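SidF, inhibitor of growth family, member 3 (Legionella pneumophila subsp. pneumophila, PDB 4FYE) acts as a phosphoinositide phosphatase that probably removes the 3-phosphate from phosphatidylinositol 3,4,5-trisphosphate. Local coordinates at residues E678-H686 / V693-T701; I302-I310 / F387-Q397. The protein carries 1 engineered substitution. All coordinates share one frame; numbering follows the deposited sequence.

Contact 1 of 2, residues E678-H686 / V693-T701; sequences EFLDHRRTH and VEQLDRELT
Glu694 reaches across to Thr685 and His686 with an extended chain, its CG opposite the backbone N (chi1 175°). Arg684 is bent at chi2 and chi3, which brings its guanidinium to Phe679, His682 and Asp697. The two chains run antiparallel alongside one another between two short helices joined by a loop, 678-681 and 692-699. The carboxylate of Glu694 grips two successive backbone N-H groups of that loop, one with each oxygen. Glu694 OE1 accepts from Thr685 N at 2.9 Å. Glu694 OE2 accepts from His686 N at 2.8 Å. Both donors come in on the syn side, not far from the carboxylate plane. The aliphatic part of the arginine lies against the same carboxylate, with Arg684 CG 3.4 Å from Glu694 CD.

Arg684 NH2 donates to two carbonyls near the end of the short helix, Phe679 O at 2.8 Å and His682 O at 2.7 Å. Both lie near the guanidinium plane, and this fixes its rotation. Arg684 NH1 makes a salt bridge to Asp697 OD2 at 3.0 Å, with an N-H...O angle of 161°, and meets that oxygen from above the carboxylate plane. The same oxygen accepts a second bond from Ala728 N. Beside this polar cluster, the Phe679 ring packs against Val693, Leu696 and Leu700, with the Asp697 carboxylate near its CZ. The two branches of Val693 part: Val693 CG1 lies 3.9 Å from Phe679 CA, and Val693 CG2 sits over one face of the His682 ring, 3.6 Å from the centroid, a CH-pi contact.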
# COMPACT_ATOMS: atom_id res chain seq x y z
N GLU A 678 -18.56 10.57 7.35
CA GLU A 678 -19.32 9.51 8.01
C GLU A 678 -18.55 8.19 8.18
O GLU A 678 -18.56 7.60 9.26
CB GLU A 678 -20.62 9.24 7.28
CG GLU A 678 -21.80 8.91 8.21
CD GLU A 678 -23.12 9.36 7.61
OE1 GLU A 678 -23.14 9.81 6.42
OE2 GLU A 678 -24.15 9.26 8.34
N PHE A 679 -17.89 7.74 7.10
CA PHE A 679 -17.24 6.46 7.08
C PHE A 679 -16.15 6.49 8.12
O PHE A 679 -15.84 5.48 8.73
CB PHE A 679 -16.64 6.10 5.71
CG PHE A 679 -16.12 4.70 5.66
CD1 PHE A 679 -14.83 4.43 6.00
CD2 PHE A 679 -16.96 3.67 5.39
CE1 PHE A 679 -14.35 3.15 6.02
CE2 PHE A 679 -16.50 2.38 5.43
CZ PHE A 679 -15.19 2.12 5.76
N LEU A 680 -15.54 7.64 8.35
CA LEU A 680 -14.50 7.65 9.38
C LEU A 680 -15.02 7.86 10.80
O LEU A 680 -14.56 7.19 11.70
CB LEU A 680 -13.42 8.65 9.02
CG LEU A 680 -12.54 8.41 7.79
CD1 LEU A 680 -11.53 9.57 7.76
CD2 LEU A 680 -11.83 7.04 7.95
N ASP A 681 -15.99 8.75 10.98
CA ASP A 681 -16.45 9.20 12.29
C ASP A 681 -17.40 8.20 12.89
O ASP A 681 -17.45 8.04 14.13
CB ASP A 681 -17.13 10.58 12.18
CG ASP A 681 -16.18 11.70 11.62
OD1 ASP A 681 -14.92 11.50 11.64
OD2 ASP A 681 -16.68 12.78 11.17
N HIS A 682 -18.17 7.51 12.04
CA HIS A 682 -19.16 6.54 12.52
C HIS A 682 -18.54 5.56 13.50
O HIS A 682 -17.49 4.97 13.24
CB HIS A 682 -19.95 5.81 11.41
CG HIS A 682 -21.07 4.93 11.96
ND1 HIS A 682 -20.87 3.63 12.36
CD2 HIS A 682 -22.39 5.24 12.30
CE1 HIS A 682 -22.01 3.13 12.87
NE2 HIS A 682 -22.94 4.11 12.83
N ARG A 683 -19.18 5.41 14.65
CA ARG A 683 -18.73 4.55 15.72
C ARG A 683 -19.32 3.14 15.52
O ARG A 683 -20.53 2.94 15.75
CB ARG A 683 -19.14 5.16 17.12
CG ARG A 683 -18.47 6.51 17.51
CD ARG A 683 -16.91 6.49 17.46
NE ARG A 683 -16.30 6.46 16.10
CZ ARG A 683 -15.05 5.99 15.85
NH1 ARG A 683 -14.27 5.48 16.84
NH2 ARG A 683 -14.52 6.00 14.62
N ARG A 684 -18.50 2.16 15.15
CA ARG A 684 -19.05 0.80 14.91
C ARG A 684 -19.54 0.20 16.20
O ARG A 684 -18.94 0.42 17.26
CB ARG A 684 -18.04 -0.13 14.21
CG ARG A 684 -18.06 -0.00 12.71
CD ARG A 684 -16.75 0.52 12.10
NE ARG A 684 -16.69 1.97 11.97
CZ ARG A 684 -16.21 2.69 10.94
NH1 ARG A 684 -15.75 2.15 9.83
NH2 ARG A 684 -16.24 4.02 11.03
N THR A 685 -20.65 -0.53 16.14
CA THR A 685 -21.27 -1.09 17.36
C THR A 685 -21.33 -2.60 17.40
O THR A 685 -21.60 -3.11 18.45
CB THR A 685 -22.70 -0.57 17.59
OG1 THR A 685 -23.48 -0.87 16.43
CG2 THR A 685 -22.72 0.94 17.79
N HIS A 686 -21.09 -3.31 16.29
CA HIS A 686 -20.94 -4.80 16.34
C HIS A 686 -22.22 -5.53 16.73
O HIS A 686 -22.19 -6.68 17.16
CB HIS A 686 -19.78 -5.21 17.29
CG HIS A 686 -18.58 -4.30 17.19
ND1 HIS A 686 -18.34 -3.31 18.09
CD2 HIS A 686 -17.58 -4.20 16.22
CE1 HIS A 686 -17.22 -2.65 17.73
NE2 HIS A 686 -16.78 -3.19 16.57
N VAL A 693 -22.80 2.31 6.98
CA VAL A 693 -21.33 2.38 7.04
C VAL A 693 -20.70 1.12 7.58
O VAL A 693 -19.73 0.62 7.00
CB VAL A 693 -20.80 3.61 7.77
CG1 VAL A 693 -20.77 4.77 6.80
CG2 VAL A 693 -21.74 4.00 8.86
N GLU A 694 -21.29 0.57 8.64
CA GLU A 694 -20.70 -0.59 9.35
C GLU A 694 -20.85 -1.81 8.49
O GLU A 694 -19.98 -2.71 8.48
CB GLU A 694 -21.34 -0.81 10.74
CG GLU A 694 -20.86 -2.02 11.44
CD GLU A 694 -20.88 -1.88 12.95
OE1 GLU A 694 -21.46 -0.85 13.42
OE2 GLU A 694 -20.33 -2.81 13.64
N GLN A 695 -21.92 -1.80 7.72
CA GLN A 695 -22.19 -2.90 6.81
C GLN A 695 -21.10 -2.91 5.70
O GLN A 695 -20.60 -3.98 5.31
CB GLN A 695 -23.62 -2.80 6.25
CG GLN A 695 -24.01 -4.09 5.54
CD GLN A 695 -25.11 -3.97 4.47
OE1 GLN A 695 -25.07 -4.70 3.46
NE2 GLN A 695 -26.11 -3.06 4.67
N LEU A 696 -20.74 -1.72 5.21
CA LEU A 696 -19.62 -1.64 4.27
C LEU A 696 -18.36 -2.09 4.98
O LEU A 696 -17.57 -2.87 4.44
CB LEU A 696 -19.43 -0.20 3.78
CG LEU A 696 -18.92 0.05 2.35
CD1 LEU A 696 -18.25 1.39 2.16
CD2 LEU A 696 -18.09 -1.02 1.67
N ASP A 697 -18.15 -1.59 6.19
CA ASP A 697 -16.90 -1.86 6.84
C ASP A 697 -16.75 -3.40 6.95
O ASP A 697 -15.69 -3.90 6.81
CB ASP A 697 -16.84 -1.12 8.20
CG ASP A 697 -15.40 -0.92 8.72
OD1 ASP A 697 -14.43 -0.82 7.90
OD2 ASP A 697 -15.23 -0.80 9.96
N ARG A 698 -17.87 -4.14 7.10
CA ARG A 698 -17.84 -5.56 7.25
C ARG A 698 -17.28 -6.19 6.01
O ARG A 698 -16.65 -7.23 6.08
CB ARG A 698 -19.23 -6.13 7.56
CG ARG A 698 -19.62 -5.89 9.01
CD ARG A 698 -20.95 -6.47 9.30
NE ARG A 698 -21.29 -6.38 10.72
CZ ARG A 698 -22.48 -6.75 11.23
NH1 ARG A 698 -23.42 -7.20 10.41
NH2 ARG A 698 -22.72 -6.68 12.56
N GLU A 699 -17.36 -5.51 4.90
CA GLU A 699 -16.95 -6.17 3.66
C GLU A 699 -15.42 -6.21 3.56
O GLU A 699 -14.84 -7.18 3.04
CB GLU A 699 -17.51 -5.45 2.43
CG GLU A 699 -19.04 -5.42 2.26
CD GLU A 699 -19.62 -6.81 2.08
OE1 GLU A 699 -20.85 -6.89 2.09
OE2 GLU A 699 -18.89 -7.82 1.97
N LEU A 700 -14.77 -5.18 4.11
CA LEU A 700 -13.37 -4.87 3.79
C LEU A 700 -12.30 -5.80 4.39
O LEU A 700 -11.14 -5.75 4.00
CB LEU A 700 -13.08 -3.42 4.16
CG LEU A 700 -14.24 -2.57 3.65
CD1 LEU A 700 -14.14 -1.18 4.25
CD2 LEU A 700 -14.19 -2.51 2.13
N THR A 701 -12.63 -6.70 5.29
CA THR A 701 -11.50 -7.54 5.82
C THR A 701 -11.21 -8.70 4.92
O THR A 701 -10.14 -9.37 5.00
CB THR A 701 -11.75 -8.06 7.22
OG1 THR A 701 -13.18 -8.19 7.38
CG2 THR A 701 -11.18 -7.03 8.24

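Contact 2 of 2, residues I302-I310 / F387-Q397; sequences IQTLAQRQI and FDGSKAKITIQ
Gln307 leaves helix 284-311 and brings its amide to the main chain of Gln397. Its CB and CG carry the chain across, CG anti to the backbone N (chi1 -157°), and a bend at chi2 turns the amide to the strand. Gln307 CD comes to 3.6 Å from Gln397 N. At the tip, Gln307 OE1 accepts from Gln397 N at 2.9 Å and also touches Gln397 CB. Gln307 NE2 donates to Gln397 O, also at 2.9 Å. Each bond uses a lone pair in the carbonyl plane. Together they fix the rotation of the amide, which meets the strand's main chain by its polar edge.

One helical turn earlier, Gln303 CB packs on Ile394 CG1 at 3.3 Å, and Gln303 CG comes to 3.4 Å from Thr395 O.

The rest is apolar. Ile302 CD1 stands over one face of the Phe387 ring, 4.2 Å from its centroid, and also touches Ala392 CB. Ala306 CB meets Ile396 CD1 at 3.8 Å. Phe387 opens a type II beta turn that leads into the strand.

The axes of helix 302-310 and strand 391-397 approach to 8.1 Å, their N-to-C directions 44° apart. The other edge of the strand bonds to strand 402-416, through Ala392, Ile394 and Ile396. This is a helix packed on an edge strand of a mixed beta sheet, with a glutamine amide bonding to the strand's backbone as a neighbouring strand would.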
# COMPACT_ATOMS: atom_id res chain seq x y z
N ILE A 302 10.27 4.36 -8.33
CA ILE A 302 10.07 5.40 -9.36
C ILE A 302 9.66 4.72 -10.64
O ILE A 302 8.75 5.15 -11.33
CB ILE A 302 11.30 6.26 -9.59
CG1 ILE A 302 11.72 6.87 -8.26
CG2 ILE A 302 11.03 7.32 -10.68
CD1 ILE A 302 12.49 8.14 -8.37
N GLN A 303 10.29 3.61 -10.93
CA GLN A 303 9.95 2.90 -12.10
C GLN A 303 8.49 2.42 -12.08
O GLN A 303 7.77 2.54 -13.09
CB GLN A 303 10.90 1.73 -12.26
CG GLN A 303 10.66 0.98 -13.55
CD GLN A 303 11.72 -0.04 -13.82
OE1 GLN A 303 11.53 -1.21 -13.48
NE2 GLN A 303 12.86 0.39 -14.38
N THR A 304 8.03 1.95 -10.93
CA THR A 304 6.65 1.43 -10.81
C THR A 304 5.66 2.62 -10.86
O THR A 304 4.61 2.47 -11.46
CB THR A 304 6.54 0.62 -9.51
OG1 THR A 304 7.55 -0.38 -9.53
CG2 THR A 304 5.14 -0.08 -9.31
N LEU A 305 5.97 3.80 -10.30
CA LEU A 305 4.98 4.84 -10.45
C LEU A 305 4.84 5.31 -11.89
O LEU A 305 3.73 5.60 -12.37
CB LEU A 305 5.31 5.99 -9.57
CG LEU A 305 5.41 5.82 -8.05
CD1 LEU A 305 4.85 7.03 -7.39
CD2 LEU A 305 4.80 4.62 -7.37
N ALA A 306 5.94 5.32 -12.64
CA ALA A 306 5.87 5.78 -14.03
C ALA A 306 5.04 4.82 -14.86
O ALA A 306 4.31 5.25 -15.73
CB ALA A 306 7.26 5.90 -14.62
N GLN A 307 5.17 3.51 -14.61
CA GLN A 307 4.36 2.47 -15.33
C GLN A 307 2.90 2.66 -14.97
O GLN A 307 2.06 2.53 -15.84
CB GLN A 307 4.81 0.98 -15.00
CG GLN A 307 4.42 -0.08 -16.09
CD GLN A 307 5.29 -0.05 -17.37
OE1 GLN A 307 6.53 -0.09 -17.32
NE2 GLN A 307 4.65 -0.02 -18.53
N ARG A 308 2.57 2.94 -13.69
CA ARG A 308 1.15 3.14 -13.34
C ARG A 308 0.63 4.35 -14.22
O ARG A 308 -0.44 4.29 -14.79
CB ARG A 308 0.95 3.42 -11.82
CG ARG A 308 -0.45 4.01 -11.49
CD ARG A 308 -0.89 4.04 -9.96
NE ARG A 308 -0.77 5.39 -9.72
CZ ARG A 308 -1.67 6.31 -9.51
NH1 ARG A 308 -2.94 6.09 -9.14
NH2 ARG A 308 -1.14 7.49 -9.49
N GLN A 309 1.45 5.39 -14.36
CA GLN A 309 1.04 6.56 -15.04
C GLN A 309 0.75 6.20 -16.49
O GLN A 309 -0.24 6.65 -17.02
CB GLN A 309 2.11 7.64 -14.89
CG GLN A 309 1.70 9.01 -15.37
CD GLN A 309 2.70 10.08 -14.97
OE1 GLN A 309 3.48 10.53 -15.78
NE2 GLN A 309 2.70 10.45 -13.68
N ILE A 310 1.58 5.38 -17.13
CA ILE A 310 1.30 4.92 -18.48
C ILE A 310 -0.04 4.08 -18.55
O ILE A 310 -0.87 4.26 -19.50
CB ILE A 310 2.50 4.15 -19.11
CG1 ILE A 310 3.55 5.07 -19.77
CG2 ILE A 310 2.03 3.30 -20.29
CD1 ILE A 310 4.20 6.11 -18.93
N PHE A 387 16.01 11.75 -4.09
CA PHE A 387 15.53 11.85 -5.47
C PHE A 387 14.66 13.06 -5.72
O PHE A 387 14.54 13.49 -6.88
CB PHE A 387 14.78 10.58 -5.92
CG PHE A 387 15.67 9.47 -6.44
CD1 PHE A 387 16.25 9.54 -7.74
CD2 PHE A 387 15.91 8.32 -5.68
CE1 PHE A 387 17.02 8.49 -8.26
CE2 PHE A 387 16.70 7.27 -6.20
CZ PHE A 387 17.24 7.35 -7.50
N ASP A 388 14.11 13.64 -4.65
CA ASP A 388 13.14 14.75 -4.80
C ASP A 388 13.65 15.91 -5.62
O ASP A 388 14.78 16.40 -5.43
CB ASP A 388 12.47 15.21 -3.48
CG ASP A 388 11.53 16.44 -3.68
OD1 ASP A 388 12.04 17.54 -4.05
OD2 ASP A 388 10.30 16.34 -3.54
N GLY A 389 12.81 16.31 -6.57
CA GLY A 389 13.09 17.38 -7.53
C GLY A 389 14.28 17.14 -8.46
O GLY A 389 14.91 18.13 -8.97
N SER A 390 14.62 15.88 -8.68
CA SER A 390 15.53 15.57 -9.80
C SER A 390 14.98 14.40 -10.67
O SER A 390 13.76 14.09 -10.62
CB SER A 390 16.92 15.31 -9.29
OG SER A 390 16.93 13.99 -8.83
N LYS A 391 15.84 13.77 -11.48
CA LYS A 391 15.43 12.78 -12.49
C LYS A 391 15.91 11.40 -12.07
O LYS A 391 16.89 11.33 -11.35
CB LYS A 391 16.07 13.11 -13.84
CG LYS A 391 15.38 14.20 -14.62
CD LYS A 391 16.04 14.50 -15.98
CE LYS A 391 17.07 15.61 -15.85
NZ LYS A 391 17.30 16.34 -17.13
N ALA A 392 15.25 10.32 -12.53
CA ALA A 392 15.86 8.96 -12.51
C ALA A 392 15.75 8.20 -13.81
O ALA A 392 14.72 8.26 -14.45
CB ALA A 392 15.29 8.12 -11.39
N LYS A 393 16.79 7.44 -14.17
CA LYS A 393 16.77 6.73 -15.43
C LYS A 393 16.12 5.40 -15.22
O LYS A 393 16.56 4.64 -14.40
CB LYS A 393 18.17 6.59 -15.99
CG LYS A 393 18.79 7.95 -16.14
CD LYS A 393 20.03 8.02 -17.02
CE LYS A 393 20.31 9.49 -17.30
NZ LYS A 393 21.55 9.75 -18.09
N ILE A 394 15.06 5.14 -15.97
CA ILE A 394 14.13 4.05 -15.65
C ILE A 394 13.80 3.24 -16.89
O ILE A 394 14.23 3.60 -17.95
CB ILE A 394 12.87 4.65 -14.92
CG1 ILE A 394 12.87 4.05 -13.58
CG2 ILE A 394 11.53 4.66 -15.70
CD1 ILE A 394 13.95 4.72 -12.77
N THR A 395 13.08 2.14 -16.76
CA THR A 395 12.71 1.33 -17.93
C THR A 395 11.19 1.27 -17.98
O THR A 395 10.59 1.07 -16.95
CB THR A 395 13.27 -0.11 -17.80
OG1 THR A 395 14.67 -0.05 -18.03
CG2 THR A 395 12.67 -1.04 -18.80
N ILE A 396 10.58 1.43 -19.15
CA ILE A 396 9.16 1.42 -19.25
C ILE A 396 8.85 0.27 -20.17
O ILE A 396 9.34 0.24 -21.30
CB ILE A 396 8.64 2.75 -19.89
CG1 ILE A 396 8.89 3.94 -18.94
CG2 ILE A 396 7.17 2.66 -20.35
CD1 ILE A 396 7.86 4.06 -17.89
N GLN A 397 8.04 -0.67 -19.68
CA GLN A 397 7.49 -1.72 -20.55
C GLN A 397 6.49 -1.19 -21.59
O GLN A 397 5.45 -0.66 -21.20
CB GLN A 397 6.70 -2.70 -19.71
CG GLN A 397 7.49 -3.61 -18.84
CD GLN A 397 8.58 -4.26 -19.63
OE1 GLN A 397 9.77 -3.98 -19.39
NE2 GLN A 397 8.20 -5.07 -20.63

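How the contacts relate
Contacts 1 and 2 lie on opposite sides of the chain's centre. Their centres are 36 Å apart and their nearest atoms about 18 Å apart. They share no helix or strand. Both are mostly buried, though contact 1 also includes two exposed residues. Contact 1 is local: a short linker joins its segments, and charged side chains tie residues 682-686 to a helix. Contact 2 joins segments with 76 residues between them and fixes a long helix to a sheet edge. Its polar bonds come from a neutral amide, and aliphatic groups make up most of the rest. In both, a side chain with two polar atoms pairs with backbone groups, a carboxylate in contact 1 and an amide in contact 2.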